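Local coordinates for leucine rich repeat and phosphatase domain containing protein (Entamoeba histolytica, PDB 3EMU) that carries a dual-specificity phosphatase domain and may hydrolyse phosphate monoesters, although its phosphate-binding loop departs from the usual catalytic signature of the family, at residues T7-Q12 with A25-Y30; S37-V42 with G89-S94. One frame throughout, in Å; residues are numbered along the deposited sequence.

Contact 1: T7-Q12 with A25-Y30; sequences TLSPTQ and AHNVDY
Pro10 lies flat against the ring of Tyr30, with its CD carbon directly above the middle of the aromatic face. This is a CH-pi contact: Pro10 CD is 3.7 Å from the ring centroid of Tyr30 and only 9° off the ring normal. CG and CB run outward over the CE2 side of the ring. CG sits 3.7 Å from Tyr30 CE2, and CB approaches CE2 and CZ. The proline and the tyrosine side chain point opposite ways as they overlap. Tyr30 CG is anti to its backbone N (chi1 -180°), and the ring reaches from the helix to the proline. The polar end of the ring is held from outside, because Tyr30 OH is hydrogen-bonded to His18 ND1.

Asn27 makes the polar half of the contact, and its amide works in two directions. ND2 donates to Leu8 O at 3.0 Å, coming from above the carbonyl plane. OD1 accepts from Tyr30 N at 3.2 Å, again with the donor well above the plane of the acceptor's carbonyl. These two bonds limit rotation of the amide. Ser9 OG is also close, 3.2 Å from Asn27 ND2. The backbone at Asn27 forms an inverse gamma turn just before the helix begins. Through the bond from Tyr30 N, Asn27 is the N-cap of helix 28-33, and its amide also ties that helix to the N-terminal segment leading into strand 11-14.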
loop_
_atom_site.group_PDB
_atom_site.type_symbol
_atom_site.label_atom_id
_atom_site.label_comp_id
_atom_site.label_asym_id
_atom_site.label_seq_id
_atom_site.Cartn_x
_atom_site.Cartn_y
_atom_site.Cartn_z
ATOM N N THR A 7 -17.038 -1.762 -4.288
ATOM C CA THR A 7 -16.377 -2.681 -3.379
ATOM C C THR A 7 -15.815 -3.925 -4.075
ATOM O O THR A 7 -14.944 -4.599 -3.531
ATOM C CB THR A 7 -17.339 -3.127 -2.226
ATOM O OG1 THR A 7 -18.421 -3.916 -2.774
ATOM C CG2 THR A 7 -17.955 -1.921 -1.586
ATOM N N LEU A 8 -16.313 -4.259 -5.252
ATOM C CA LEU A 8 -15.898 -5.488 -5.921
ATOM C C LEU A 8 -14.586 -5.337 -6.742
ATOM O O LEU A 8 -14.076 -6.304 -7.276
ATOM C CB LEU A 8 -17.018 -5.991 -6.857
ATOM C CG LEU A 8 -18.374 -6.400 -6.271
ATOM C CD1 LEU A 8 -19.217 -6.969 -7.390
ATOM C CD2 LEU A 8 -18.163 -7.448 -5.218
ATOM N N SER A 9 -14.087 -4.121 -6.877
ATOM C CA SER A 9 -12.859 -3.881 -7.643
ATOM C C SER A 9 -11.798 -3.157 -6.846
ATOM O O SER A 9 -12.107 -2.175 -6.174
ATOM C CB SER A 9 -13.155 -3.020 -8.869
ATOM O OG SER A 9 -13.754 -3.861 -9.825
ATOM N N PRO A 10 -10.540 -3.610 -6.965
ATOM C CA PRO A 10 -9.453 -2.729 -6.486
ATOM C C PRO A 10 -9.398 -1.359 -7.208
ATOM O O PRO A 10 -10.032 -1.157 -8.261
ATOM C CB PRO A 10 -8.187 -3.547 -6.744
ATOM C CG PRO A 10 -8.636 -4.971 -6.980
ATOM C CD PRO A 10 -10.021 -4.845 -7.595
ATOM N N THR A 11 -8.680 -0.420 -6.596
ATOM C CA THR A 11 -8.449 0.908 -7.155
ATOM C C THR A 11 -6.980 1.111 -7.603
ATOM O O THR A 11 -6.003 0.825 -6.859
ATOM C CB THR A 11 -8.858 2.012 -6.150
ATOM O OG1 THR A 11 -10.217 1.792 -5.765
ATOM C CG2 THR A 11 -8.741 3.433 -6.756
ATOM N N GLN A 12 -6.821 1.575 -8.830
ATOM C CA GLN A 12 -5.477 1.840 -9.344
ATOM C C GLN A 12 -5.008 3.175 -8.775
ATOM O O GLN A 12 -5.739 4.197 -8.848
ATOM C CB GLN A 12 -5.442 1.926 -10.870
ATOM C CG GLN A 12 -3.997 2.206 -11.300
ATOM C CD GLN A 12 -3.732 2.115 -12.777
ATOM O OE1 GLN A 12 -3.776 1.041 -13.368
ATOM N NE2 GLN A 12 -3.373 3.241 -13.370
ATOM N N ALA A 25 -9.692 -8.732 -3.915
ATOM C CA ALA A 25 -8.561 -9.531 -4.407
ATOM C C ALA A 25 -9.045 -10.736 -5.235
ATOM O O ALA A 25 -8.257 -11.442 -5.894
ATOM C CB ALA A 25 -7.710 -9.998 -3.262
ATOM N N HIS A 26 -10.349 -10.995 -5.190
ATOM C CA HIS A 26 -10.886 -12.205 -5.806
ATOM C C HIS A 26 -11.382 -11.869 -7.187
ATOM O O HIS A 26 -11.813 -12.740 -7.938
ATOM C CB HIS A 26 -12.005 -12.829 -4.921
ATOM C CG HIS A 26 -11.483 -13.525 -3.698
ATOM N ND1 HIS A 26 -11.291 -12.875 -2.500
ATOM C CD2 HIS A 26 -11.080 -14.805 -3.501
ATOM C CE1 HIS A 26 -10.817 -13.733 -1.606
ATOM N NE2 HIS A 26 -10.669 -14.910 -2.194
ATOM N N ASN A 27 -11.345 -10.586 -7.517
ATOM C CA ASN A 27 -11.681 -10.143 -8.843
ATOM C C ASN A 27 -10.575 -10.542 -9.847
ATOM O O ASN A 27 -9.750 -9.720 -10.260
ATOM C CB ASN A 27 -11.984 -8.645 -8.834
ATOM C CG ASN A 27 -12.620 -8.190 -10.114
ATOM O OD1 ASN A 27 -12.515 -8.876 -11.132
ATOM N ND2 ASN A 27 -13.286 -7.052 -10.089
ATOM N N VAL A 28 -10.583 -11.818 -10.246
ATOM C CA VAL A 28 -9.524 -12.414 -11.045
ATOM C C VAL A 28 -9.392 -11.847 -12.449
ATOM O O VAL A 28 -8.294 -11.826 -13.013
ATOM C CB VAL A 28 -9.658 -13.952 -11.115
ATOM C CG1 VAL A 28 -9.255 -14.551 -9.789
ATOM C CG2 VAL A 28 -11.107 -14.345 -11.468
ATOM N N ASP A 29 -10.499 -11.374 -13.006
ATOM C CA ASP A 29 -10.431 -10.734 -14.292
ATOM C C ASP A 29 -9.762 -9.344 -14.188
ATOM O O ASP A 29 -9.031 -8.947 -15.075
ATOM C CB ASP A 29 -11.817 -10.609 -14.911
ATOM C CG ASP A 29 -11.763 -10.474 -16.418
ATOM O OD1 ASP A 29 -10.960 -11.211 -17.049
ATOM O OD2 ASP A 29 -12.513 -9.632 -16.972
ATOM N N TYR A 30 -10.078 -8.593 -13.140
ATOM C CA TYR A 30 -9.398 -7.341 -12.880
ATOM C C TYR A 30 -7.882 -7.549 -12.782
ATOM O O TYR A 30 -7.112 -6.788 -13.336
ATOM C CB TYR A 30 -9.900 -6.709 -11.575
ATOM C CG TYR A 30 -9.241 -5.380 -11.229
ATOM C CD1 TYR A 30 -9.881 -4.178 -11.487
ATOM C CD2 TYR A 30 -7.980 -5.350 -10.665
ATOM C CE1 TYR A 30 -9.279 -2.977 -11.177
ATOM C CE2 TYR A 30 -7.362 -4.156 -10.352
ATOM C CZ TYR A 30 -8.002 -2.978 -10.608
ATOM O OH TYR A 30 -7.387 -1.802 -10.262
#

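Contact 2: S37-V42 with G89-S94. With SO4 (sulfate ion), chain B.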
loop_
_atom_site.group_PDB
_atom_site.type_symbol
_atom_site.label_atom_id
_atom_site.label_comp_id
_atom_site.label_asym_id
_atom_site.label_seq_id
_atom_site.Cartn_x
_atom_site.Cartn_y
_atom_site.Cartn_z
ATOM N N SER A 37 0.839 -9.370 -11.007
ATOM C CA SER A 37 1.541 -10.627 -10.801
ATOM C C SER A 37 2.100 -10.658 -9.421
ATOM O O SER A 37 2.806 -11.599 -9.065
ATOM C CB SER A 37 2.697 -10.806 -11.809
ATOM O OG SER A 37 3.483 -9.619 -11.878
ATOM N N SER A 38 1.816 -9.623 -8.640
ATOM C CA SER A 38 2.284 -9.606 -7.267
ATOM C C SER A 38 1.175 -9.163 -6.361
ATOM O O SER A 38 0.388 -8.291 -6.716
ATOM C CB SER A 38 3.437 -8.610 -7.062
ATOM O OG SER A 38 4.641 -9.115 -7.548
ATOM N N ILE A 39 1.190 -9.723 -5.160
ATOM C CA ILE A 39 0.246 -9.348 -4.153
ATOM C C ILE A 39 0.957 -9.116 -2.833
ATOM O O ILE A 39 1.732 -9.941 -2.369
ATOM C CB ILE A 39 -0.932 -10.381 -4.053
ATOM C CG1 ILE A 39 -1.570 -10.500 -5.448
ATOM C CG2 ILE A 39 -1.988 -9.935 -3.007
ATOM C CD1 ILE A 39 -2.969 -11.101 -5.442
ATOM N N LEU A 40 0.680 -7.952 -2.249
ATOM C CA LEU A 40 1.245 -7.584 -0.964
ATOM C C LEU A 40 0.120 -7.658 0.048
ATOM O O LEU A 40 -0.829 -6.887 0.007
ATOM C CB LEU A 40 1.840 -6.163 -1.014
ATOM C CG LEU A 40 2.614 -5.669 0.204
ATOM C CD1 LEU A 40 3.660 -6.705 0.593
ATOM C CD2 LEU A 40 3.274 -4.321 -0.112
ATOM N N LEU A 41 0.248 -8.598 0.954
ATOM C CA LEU A 41 -0.753 -8.828 1.964
ATOM C C LEU A 41 -0.346 -8.094 3.197
ATOM O O LEU A 41 0.665 -8.414 3.791
ATOM C CB LEU A 41 -0.873 -10.326 2.280
ATOM C CG LEU A 41 -1.196 -11.229 1.064
ATOM C CD1 LEU A 41 -1.130 -12.730 1.416
ATOM C CD2 LEU A 41 -2.574 -10.929 0.532
ATOM N N VAL A 42 -1.163 -7.128 3.609
ATOM C CA VAL A 42 -0.820 -6.350 4.782
ATOM C C VAL A 42 -1.631 -6.808 5.985
ATOM O O VAL A 42 -2.768 -6.392 6.172
ATOM C CB VAL A 42 -1.039 -4.831 4.544
ATOM C CG1 VAL A 42 -0.467 -4.032 5.726
ATOM C CG2 VAL A 42 -0.464 -4.403 3.182
ATOM N N GLY A 89 1.814 -5.247 -12.546
ATOM C CA GLY A 89 1.010 -4.747 -11.423
ATOM C C GLY A 89 1.305 -5.417 -10.091
ATOM O O GLY A 89 1.592 -6.635 -9.989
ATOM N N VAL A 90 1.244 -4.612 -9.044
ATOM C CA VAL A 90 1.218 -5.172 -7.676
ATOM C C VAL A 90 -0.099 -4.729 -7.018
ATOM O O VAL A 90 -0.510 -3.545 -7.107
ATOM C CB VAL A 90 2.448 -4.751 -6.841
ATOM C CG1 VAL A 90 2.541 -3.222 -6.761
ATOM C CG2 VAL A 90 2.429 -5.379 -5.454
ATOM N N LEU A 91 -0.752 -5.681 -6.357
ATOM C CA LEU A 91 -2.016 -5.401 -5.668
ATOM C C LEU A 91 -1.781 -5.411 -4.184
ATOM O O LEU A 91 -1.269 -6.392 -3.641
ATOM C CB LEU A 91 -3.077 -6.439 -6.042
ATOM C CG LEU A 91 -4.412 -6.384 -5.262
ATOM C CD1 LEU A 91 -5.120 -5.015 -5.410
ATOM C CD2 LEU A 91 -5.275 -7.523 -5.776
ATOM N N ILE A 92 -2.143 -4.316 -3.510
ATOM C CA ILE A 92 -1.819 -4.208 -2.082
ATOM C C ILE A 92 -3.118 -4.304 -1.273
ATOM O O ILE A 92 -4.042 -3.541 -1.506
ATOM C CB ILE A 92 -1.026 -2.902 -1.760
ATOM C CG1 ILE A 92 0.277 -2.882 -2.600
ATOM C CG2 ILE A 92 -0.723 -2.775 -0.242
ATOM C CD1 ILE A 92 0.650 -1.512 -3.138
ATOM N N ILE A 93 -3.204 -5.273 -0.363
ATOM C CA ILE A 93 -4.502 -5.544 0.268
ATOM C C ILE A 93 -4.393 -5.732 1.776
ATOM O O ILE A 93 -3.365 -6.201 2.286
ATOM C CB ILE A 93 -5.241 -6.762 -0.364
ATOM C CG1 ILE A 93 -4.544 -8.060 0.007
ATOM C CG2 ILE A 93 -5.365 -6.666 -1.841
ATOM C CD1 ILE A 93 -5.388 -9.335 -0.359
ATOM N N SER A 94 -5.418 -5.265 2.482
ATOM C CA SER A 94 -5.629 -5.623 3.895
ATOM C C SER A 94 -7.059 -6.214 3.997
ATOM O O SER A 94 -7.785 -6.202 2.998
ATOM C CB SER A 94 -5.431 -4.412 4.824
ATOM O OG SER A 94 -6.202 -3.334 4.368
HETATM S S SO4 B . -7.865 -3.191 7.434
HETATM O O1 SO4 B . -7.794 -2.411 6.185
HETATM O O2 SO4 B . -6.732 -3.042 8.304
HETATM O O3 SO4 B . -9.015 -2.660 8.144
HETATM O O4 SO4 B . -7.955 -4.598 7.121
#
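Ser38 and Val90 begin a ladder of parallel pairs at the centre of the mixed sheet of this phosphatase fold. Strand 89-94 runs into the loop that holds a bound sulfate, the position of the CX5R phosphate-binding loop in the family. Here Ser94 and Lys100 occupy the places of the usual cysteine and arginine. Gly89 O accepts from both Ser37 N and Ser38 N. Further along, the bonds alternate regularly between the strands, from Leu91 N to Ser38 O through to Val42 N and Ile93 O at 2.7 Å.

Side chains interlock differently on the two faces. On the face with Ser38, Val90, Leu40 and Ile92, small meets branched first: Val90 CG2 rests on Ser38 CB at 3.7 Å. Leu40 and Ile92 then run alongside one another in the same direction, with Ile92 CG1 4.0 Å from Leu40 CB. The other branch, Ile92 CG2, meets Val42 CG2 at 3.8 Å as those two side chains cross obliquely. Ile92 thus fits between Leu40 and Val42. Helices 68-85 and 100-112 pack on this face, with Phe79 against Ser38, Leu40 and Val90.

On the face with Ile39, Leu91, Leu41 and Ile93, the Ile93 tip is the main bump. Its first torsion (chi1 71°) places CG1 against Leu41 CD2, 3.5 Å away. Beyond it, Ile93 CD1 presses on Leu41 CD2 at 3.4 Å, tighter than usual for two carbons, and more loosely faces Ile39 CG2. Leu91 CD2 packs at longer range against Ile39 CD1.

At the end of the strand, Ser94 OG is hydrogen-bonded to Ala101 N and donates to sulfate O1 at 2.6 Å.

In the fold
The centres of contact 1 and contact 2 are about 11 Å apart, and both contacts involve the five-stranded sheet. Both segments of contact 1 precede those of contact 2 in the chain. Helix 28-33 is followed, after a short turn, by strand 36-42. Contact 1 is at the surface, while contact 2 is buried in the middle of the sheet. The two touch where Pro10 CB meets Leu91 CD1 at 3.7 Å and Ala25 CB meets Ile93 CD1 at 3.8 Å. Pro10 and Ala25 therefore pack on the face with Leu91 and Ile93. In this way contact 1 covers part of one side of the central strand 89-94, whose end leads into the sulfate-binding loop.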